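GNAT family acetyltransferase (PDB 6C30) probably transfers an acetyl group from acetyl-CoA to an amino group, as expected of a RimJ-like N-acetyltransferase of the GNAT family. Local coordinates at residues V26-R30 / A133-G138; F171-L177 / D189-I195. One frame throughout, in Å; residues are numbered along the deposited sequence.

Interaction 1 (V26-R30 / A133-G138)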
ATOM      1  N   VAL A  26       1.671  -8.804  -5.594  1.00 14.77           N
ATOM      2  CA  VAL A  26       1.873  -7.364  -5.641  1.00 14.14           C
ATOM      3  C   VAL A  26       2.931  -6.977  -4.608  1.00 14.47           C
ATOM      4  O   VAL A  26       2.784  -7.268  -3.416  1.00 14.94           O
ATOM      5  CB  VAL A  26       0.560  -6.595  -5.372  1.00 13.44           C
ATOM      6  CG1 VAL A  26       0.804  -5.089  -5.402  1.00 15.97           C
ATOM      7  CG2 VAL A  26      -0.500  -6.988  -6.414  1.00 17.17           C
ATOM      8  N   VAL A  27       4.013  -6.355  -5.064  1.00 14.28           N
ATOM      9  CA  VAL A  27       5.074  -5.935  -4.153  0.57 13.52           C
ATOM     10  C   VAL A  27       5.261  -4.427  -4.190  1.00 13.68           C
ATOM     11  O   VAL A  27       5.089  -3.789  -5.223  1.00 16.90           O
ATOM     12  CB  VAL A  27       6.419  -6.614  -4.479  0.57 13.48           C
ATOM     13  CG1 VAL A  27       6.326  -8.120  -4.261  0.57 15.57           C
ATOM     14  CG2 VAL A  27       6.870  -6.269  -5.891  0.57 14.74           C
ATOM     15  N   GLY A  28       5.597  -3.841  -3.046  1.00 13.10           N
ATOM     16  CA  GLY A  28       5.831  -2.413  -2.967  1.00 14.61           C
ATOM     17  C   GLY A  28       6.714  -2.117  -1.767  1.00 12.48           C
ATOM     18  O   GLY A  28       6.919  -2.990  -0.907  1.00 13.47           O
ATOM     19  N   LEU A  29       7.254  -0.900  -1.733  1.00 12.98           N
ATOM     20  CA  LEU A  29       8.016  -0.379  -0.587  1.00 12.50           C
ATOM     21  C   LEU A  29       7.273   0.779   0.040  1.00 13.62           C
ATOM     22  O   LEU A  29       6.760   1.639  -0.670  1.00 13.50           O
ATOM     23  CB  LEU A  29       9.406   0.103  -1.004  1.00 13.17           C
ATOM     24  CG  LEU A  29      10.329  -0.871  -1.745  1.00 12.81           C
ATOM     25  CD1 LEU A  29      11.694  -0.237  -1.991  1.00 13.47           C
ATOM     26  CD2 LEU A  29      10.474  -2.165  -0.943  1.00 13.92           C
ATOM     27  N   ARG A  30       7.235   0.824   1.367  1.00 12.29           N
ATOM     28  CA  ARG A  30       6.690   2.005   2.037  1.00 12.89           C
ATOM     29  C   ARG A  30       7.414   2.199   3.373  1.00 11.37           C
ATOM     30  O   ARG A  30       8.091   1.285   3.846  1.00 11.89           O
ATOM     31  CB  ARG A  30       5.159   1.888   2.203  1.00 13.53           C
ATOM     32  CG  ARG A  30       4.652   0.604   2.839  1.00 12.50           C
ATOM     33  CD  ARG A  30       4.749   0.668   4.348  1.00 11.88           C
ATOM     34  NE  ARG A  30       4.225  -0.548   4.961  1.00 12.68           N
ATOM     35  CZ  ARG A  30       4.445  -0.895   6.227  1.00 11.12           C
ATOM     36  NH1 ARG A  30       5.173  -0.105   7.011  1.00 12.97           N
ATOM     37  NH2 ARG A  30       3.932  -2.020   6.711  1.00 12.24           N
ATOM     38  N   ALA A 133      12.927  -7.894  -6.446  1.00 14.38           N
ATOM     39  CA  ALA A 133      12.021  -6.785  -6.721  1.00 13.86           C
ATOM     40  C   ALA A 133      12.242  -5.612  -5.772  1.00 13.39           C
ATOM     41  O   ALA A 133      12.225  -4.454  -6.191  1.00 14.86           O
ATOM     42  CB  ALA A 133      10.568  -7.246  -6.647  1.00 15.17           C
ATOM     43  N   ALA A 134      12.448  -5.921  -4.495  1.00 13.71           N
ATOM     44  CA  ALA A 134      12.682  -4.878  -3.502  1.00 14.88           C
ATOM     45  C   ALA A 134      13.967  -4.107  -3.795  1.00 13.65           C
ATOM     46  O   ALA A 134      13.991  -2.873  -3.744  1.00 14.12           O
ATOM     47  CB  ALA A 134      12.728  -5.477  -2.102  1.00 15.53           C
ATOM     48  N   LEU A 135      15.035  -4.831  -4.104  1.00 13.38           N
ATOM     49  CA  LEU A 135      16.286  -4.183  -4.468  1.00 13.70           C
ATOM     50  C   LEU A 135      16.149  -3.340  -5.735  1.00 13.48           C
ATOM     51  O   LEU A 135      16.677  -2.227  -5.814  1.00 14.02           O
ATOM     52  CB  LEU A 135      17.385  -5.229  -4.655  1.00 15.19           C
ATOM     53  CG  LEU A 135      17.869  -5.882  -3.362  1.00 13.14           C
ATOM     54  CD1 LEU A 135      18.670  -7.114  -3.698  1.00 17.71           C
ATOM     55  CD2 LEU A 135      18.723  -4.922  -2.551  1.00 15.36           C
ATOM     56  N   ALA A 136      15.453  -3.875  -6.733  1.00 14.02           N
ATOM     57  CA  ALA A 136      15.273  -3.144  -7.989  1.00 14.42           C
ATOM     58  C   ALA A 136      14.493  -1.850  -7.779  1.00 13.05           C
ATOM     59  O   ALA A 136      14.838  -0.801  -8.320  1.00 14.33           O
ATOM     60  CB  ALA A 136      14.575  -4.029  -9.015  1.00 15.70           C
ATOM     61  N   MET A 137      13.439  -1.924  -6.971  1.00 13.39           N
ATOM     62  CA  MET A 137      12.683  -0.733  -6.602  1.00 14.87           C
ATOM     63  C   MET A 137      13.554   0.248  -5.825  1.00 12.35           C
ATOM     64  O   MET A 137      13.510   1.451  -6.054  1.00 14.49           O
ATOM     65  CB  MET A 137      11.456  -1.111  -5.769  1.00 15.31           C
ATOM     66  CG  MET A 137      10.310  -1.675  -6.599  1.00 14.73           C
ATOM     67  SD  MET A 137       8.786  -1.875  -5.654  1.00 16.15           S
ATOM     68  CE  MET A 137       9.163  -3.324  -4.683  1.00 19.46           C
ATOM     69  N   GLY A 138      14.348  -0.276  -4.892  1.00 13.70           N
ATOM     70  CA  GLY A 138      15.233   0.569  -4.116  1.00 13.31           C
ATOM     71  C   GLY A 138      16.193   1.330  -5.004  1.00 14.36           C
ATOM     72  O   GLY A 138      16.384   2.543  -4.846  1.00 14.45           O
TER
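Two side chains stand out from the strand toward the helix, V27 and L29, with the bare backbone of G28 between them, and the helix surface is cut to match. M137 reaches into the dip over G28: its CE lies 3.9 Å from G28 CA and also 3.9 Å from V27 CG2. The V27 methyl has a second neighbour one helical turn back, A133 CB, again 3.9 Å from V27 CG2. L29 fills the other hollow, beside A134, M137 and G138. Its CD1 rests on the helix backbone where G138 N bonds to A134 O, 3.9 Å from each of those atoms, and it also meets M137 CB at 3.9 Å, while L29 CD2 touches A134 CB at 4.2 Å. The small A134 and G138 leave the backbone open here, so the leucine comes down onto the turn. This is helix 130-143 lying across the early strands of the GNAT sheet; in this fold the start of the corresponding helix usually receives the acetyl-CoA pyrophosphate. The strand and helix segments cross at -47°, their axes 8.6 Å apart at the closest. V17 and L20 of strand 17-22 also touch M137, and on another side of the helix A136 packs on A205 and V209 of helix 204-217.

Interaction 2 (F171-L177 / D189-I195)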
ATOM      1  N   PHE A 171      24.319  -5.948  -9.397  1.00 14.65           N
ATOM      2  CA  PHE A 171      25.466  -5.547  -8.579  1.00 14.94           C
ATOM      3  C   PHE A 171      26.762  -6.209  -9.051  1.00 14.90           C
ATOM      4  O   PHE A 171      26.773  -7.401  -9.380  1.00 16.65           O
ATOM      5  CB  PHE A 171      25.214  -5.880  -7.101  1.00 15.45           C
ATOM      6  CG  PHE A 171      24.281  -4.921  -6.422  1.00 14.05           C
ATOM      7  CD1 PHE A 171      24.763  -3.734  -5.894  1.00 14.45           C
ATOM      8  CD2 PHE A 171      22.926  -5.201  -6.320  1.00 14.42           C
ATOM      9  CE1 PHE A 171      23.903  -2.832  -5.274  1.00 15.73           C
ATOM     10  CE2 PHE A 171      22.064  -4.311  -5.700  1.00 14.64           C
ATOM     11  CZ  PHE A 171      22.556  -3.123  -5.171  1.00 14.58           C
ATOM     12  N   ARG A 172      27.841  -5.420  -9.069  1.00 13.88           N
ATOM     13  CA  ARG A 172      29.190  -5.887  -9.395  1.00 17.40           C
ATOM     14  C   ARG A 172      30.020  -6.112  -8.143  1.00 15.20           C
ATOM     15  O   ARG A 172      30.015  -5.266  -7.261  1.00 15.62           O
ATOM     16  CB  ARG A 172      29.936  -4.863 -10.251  1.00 15.16           C
ATOM     17  CG  ARG A 172      29.302  -4.501 -11.572  1.00 15.62           C
ATOM     18  CD  ARG A 172      30.031  -3.292 -12.185  1.00 16.50           C
ATOM     19  NE  ARG A 172      29.594  -2.032 -11.590  1.00 16.40           N
ATOM     20  CZ  ARG A 172      30.230  -1.383 -10.615  1.00 16.09           C
ATOM     21  NH1 ARG A 172      31.364  -1.859 -10.115  1.00 17.90           N
ATOM     22  NH2 ARG A 172      29.726  -0.246 -10.149  1.00 16.28           N
ATOM     23  N   GLU A 173      30.781  -7.196  -8.073  1.00 15.22           N
ATOM     24  CA  GLU A 173      31.768  -7.329  -6.992  1.00 13.96           C
ATOM     25  C   GLU A 173      32.888  -6.300  -7.161  1.00 15.51           C
ATOM     26  O   GLU A 173      33.491  -6.207  -8.242  1.00 18.25           O
ATOM     27  CB  GLU A 173      32.367  -8.736  -6.962  1.00 16.49           C
ATOM     28  CG  GLU A 173      31.389  -9.811  -6.514  1.00 19.12           C
ATOM     29  CD  GLU A 173      32.038 -11.175  -6.402  1.00 23.88           C
ATOM     30  OE1 GLU A 173      33.275 -11.268  -6.558  1.00 26.51           O
ATOM     31  OE2 GLU A 173      31.308 -12.159  -6.170  1.00 22.99           O
ATOM     32  N   GLU A 174      33.173  -5.542  -6.102  1.00 14.24           N
ATOM     33  CA  GLU A 174      34.235  -4.539  -6.140  1.00 13.94           C
ATOM     34  C   GLU A 174      35.393  -4.871  -5.218  1.00 15.70           C
ATOM     35  O   GLU A 174      36.504  -4.420  -5.449  1.00 15.88           O
ATOM     36  CB  GLU A 174      33.682  -3.151  -5.787  1.00 14.31           C
ATOM     37  CG  GLU A 174      32.816  -2.586  -6.898  1.00 15.22           C
ATOM     38  CD  GLU A 174      32.571  -1.101  -6.782  1.00 14.55           C
ATOM     39  OE1 GLU A 174      32.480  -0.587  -5.654  1.00 14.46           O
ATOM     40  OE2 GLU A 174      32.467  -0.446  -7.837  1.00 13.97           O
ATOM     41  N   GLY A 175      35.155  -5.648  -4.171  1.00 14.19           N
ATOM     42  CA  GLY A 175      36.242  -5.957  -3.265  1.00 15.90           C
ATOM     43  C   GLY A 175      35.863  -6.891  -2.149  1.00 14.69           C
ATOM     44  O   GLY A 175      34.710  -7.305  -2.042  1.00 14.40           O
ATOM     45  N   LEU A 176      36.845  -7.233  -1.325  1.00 14.10           N
ATOM     46  CA  LEU A 176      36.641  -8.084  -0.164  1.00 14.72           C
ATOM     47  C   LEU A 176      37.101  -7.322   1.064  1.00 15.50           C
ATOM     48  O   LEU A 176      38.283  -6.972   1.196  1.00 14.71           O
ATOM     49  CB  LEU A 176      37.398  -9.412  -0.303  1.00 14.48           C
ATOM     50  CG  LEU A 176      37.237 -10.368   0.884  1.00 15.71           C
ATOM     51  CD1 LEU A 176      35.800 -10.872   0.985  1.00 17.51           C
ATOM     52  CD2 LEU A 176      38.215 -11.531   0.780  1.00 20.27           C
ATOM     53  N   LEU A 177      36.152  -7.034   1.945  1.00 13.18           N
ATOM     54  CA  LEU A 177      36.416  -6.270   3.153  1.00 13.04           C
ATOM     55  C   LEU A 177      36.764  -7.234   4.278  1.00 13.70           C
ATOM     56  O   LEU A 177      35.908  -7.976   4.757  1.00 13.96           O
ATOM     57  CB  LEU A 177      35.195  -5.409   3.507  1.00 12.06           C
ATOM     58  CG  LEU A 177      34.578  -4.643   2.343  1.00 13.11           C
ATOM     59  CD1 LEU A 177      33.371  -3.861   2.836  1.00 14.96           C
ATOM     60  CD2 LEU A 177      35.610  -3.720   1.671  1.00 15.67           C
ATOM     61  N   ASP A 189      34.712 -11.399   7.172  1.00 13.17           N
ATOM     62  CA  ASP A 189      34.876 -10.837   5.834  1.00 13.48           C
ATOM     63  C   ASP A 189      33.524 -10.624   5.155  1.00 12.03           C
ATOM     64  O   ASP A 189      32.639 -11.474   5.251  1.00 13.09           O
ATOM     65  CB  ASP A 189      35.693 -11.756   4.925  1.00 14.67           C
ATOM     66  CG  ASP A 189      37.129 -11.957   5.377  1.00 15.48           C
ATOM     67  OD1 ASP A 189      37.598 -11.359   6.376  1.00 14.13           O
ATOM     68  OD2 ASP A 189      37.799 -12.747   4.671  1.00 16.65           O
ATOM     69  N   HIS A 190      33.372  -9.504   4.460  1.00 13.54           N
ATOM     70  CA  HIS A 190      32.209  -9.254   3.614  1.00 13.05           C
ATOM     71  C   HIS A 190      32.676  -8.799   2.239  1.00 13.10           C
ATOM     72  O   HIS A 190      33.568  -7.948   2.133  1.00 13.79           O
ATOM     73  CB  HIS A 190      31.294  -8.178   4.216  1.00 14.25           C
ATOM     74  CG  HIS A 190      30.437  -8.654   5.353  1.00 11.75           C
ATOM     75  ND1 HIS A 190      30.959  -9.055   6.563  1.00 12.08           N
ATOM     76  CD2 HIS A 190      29.088  -8.761   5.468  1.00 12.41           C
ATOM     77  CE1 HIS A 190      29.970  -9.406   7.370  1.00 12.69           C
ATOM     78  NE2 HIS A 190      28.827  -9.229   6.733  1.00 13.21           N
ATOM     79  N   LEU A 191      32.099  -9.371   1.187  1.00 13.80           N
ATOM     80  CA  LEU A 191      32.249  -8.814  -0.151  1.00 12.94           C
ATOM     81  C   LEU A 191      31.557  -7.466  -0.232  1.00 13.24           C
ATOM     82  O   LEU A 191      30.523  -7.256   0.404  1.00 13.17           O
ATOM     83  CB  LEU A 191      31.661  -9.758  -1.201  1.00 16.52           C
ATOM     84  CG  LEU A 191      32.436 -11.058  -1.413  1.00 16.73           C
ATOM     85  CD1 LEU A 191      31.521 -12.101  -2.005  1.00 18.08           C
ATOM     86  CD2 LEU A 191      33.651 -10.831  -2.303  1.00 20.74           C
ATOM     87  N   LEU A 192      32.143  -6.555  -0.994  1.00 12.73           N
ATOM     88  CA  LEU A 192      31.515  -5.293  -1.323  1.00 12.37           C
ATOM     89  C   LEU A 192      31.056  -5.368  -2.767  1.00 13.96           C
ATOM     90  O   LEU A 192      31.859  -5.669  -3.660  1.00 13.82           O
ATOM     91  CB  LEU A 192      32.498  -4.131  -1.129  1.00 14.39           C
ATOM     92  CG  LEU A 192      31.993  -2.741  -1.504  1.00 13.11           C
ATOM     93  CD1 LEU A 192      30.873  -2.314  -0.570  1.00 14.00           C
ATOM     94  CD2 LEU A 192      33.125  -1.714  -1.483  1.00 15.76           C
ATOM     95  N   VAL A 193      29.778  -5.106  -2.997  1.00 12.72           N
ATOM     96  CA  VAL A 193      29.245  -5.077  -4.356  1.00 13.17           C
ATOM     97  C   VAL A 193      28.606  -3.707  -4.603  1.00 13.14           C
ATOM     98  O   VAL A 193      28.244  -3.014  -3.653  1.00 13.07           O
ATOM     99  CB  VAL A 193      28.226  -6.220  -4.613  1.00 12.00           C
ATOM    100  CG1 VAL A 193      28.842  -7.581  -4.302  1.00 14.68           C
ATOM    101  CG2 VAL A 193      26.942  -6.011  -3.809  1.00 13.69           C
ATOM    102  N   ALA A 194      28.475  -3.299  -5.867  1.00 13.02           N
ATOM    103  CA  ALA A 194      28.017  -1.950  -6.160  1.00 12.85           C
ATOM    104  C   ALA A 194      27.434  -1.824  -7.555  1.00 13.11           C
ATOM    105  O   ALA A 194      27.693  -2.645  -8.442  1.00 13.65           O
ATOM    106  CB  ALA A 194      29.159  -0.949  -6.002  1.00 13.42           C
ATOM    107  N   ILE A 195      26.649  -0.777  -7.740  1.00 12.89           N
ATOM    108  CA  ILE A 195      26.151  -0.414  -9.057  1.00 13.32           C
ATOM    109  C   ILE A 195      26.036   1.110  -9.099  1.00 15.20           C
ATOM    110  O   ILE A 195      25.755   1.739  -8.076  1.00 14.80           O
ATOM    111  CB  ILE A 195      24.795  -1.122  -9.354  1.00 14.86           C
ATOM    112  CG1 ILE A 195      24.370  -0.899 -10.809  1.00 14.41           C
ATOM    113  CG2 ILE A 195      23.689  -0.686  -8.372  1.00 15.02           C
ATOM    114  CD1 ILE A 195      23.109  -1.664 -11.207  1.00 15.89           C
TER
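F171, just ahead of its strand, turns one ring face to I195: the I195 CG2 methyl sits 4.2 Å from the centroid of the F171 ring and 28° off its normal, a CH-pi contact. F171 CB also meets V193 CG2 at 3.7 Å, and L139 of helix 130-143 touches both F171 and I195, so this end is buried. From R172 on, the two segments pair as antiparallel strands. R172 N gives to A194 O at 2.8 Å and A194 N to R172 O at 2.9 Å; then the register slips by one. E174 and G175 both face L192, with E174 N bonding to L192 O at 2.8 Å and G175 N only weakly to the same L192 O at 3.3 Å. That is a classic beta bulge, and E174 takes the near-helical backbone angles it needs (phi -114°, psi -25°). Regular pairing resumes with L192 N to G175 O at 2.9 Å, L177 N to H190 O at 2.7 Å and H190 N to L177 O at 3.0 Å. Leucines follow on both faces: L176 CD1 against L191 CD2 at 3.9 Å, L177 CD1 against L192 CB at 4.1 Å. Near the bulge, R172 NH1 and E174 OE2 make a salt bridge of 2.9 Å, while E174 OE1 pairs with R150 and E173 with R163. Strand 186-196 lies between 150-155 and 172-180, antiparallel to both, the insertion of the last strand that marks the C-terminal half of the GNAT fold.

How the interactions relate
Both contacts belong to one mixed sheet, but to different parts of it: their centres are about 22 Å apart, though their nearest atoms come within about 5 Å without touching. Interaction 1 is a buried strand-on-helix contact, its centre about 9 Å from the centre of the chain, made by aliphatic groups and one methionine. Interaction 2 lies farther out, its centre about 16 Å from that of the chain, and joins neighbouring strands by backbone hydrogen bonds; it buries 860 Å² against 243 Å², yet its bulge side carries charged groups and is partly exposed. Helix 130-143 links the two: its 133-138 segment covers strand 25-31, and the next residue, L139, reaches the buried end of the C-terminal strand pair.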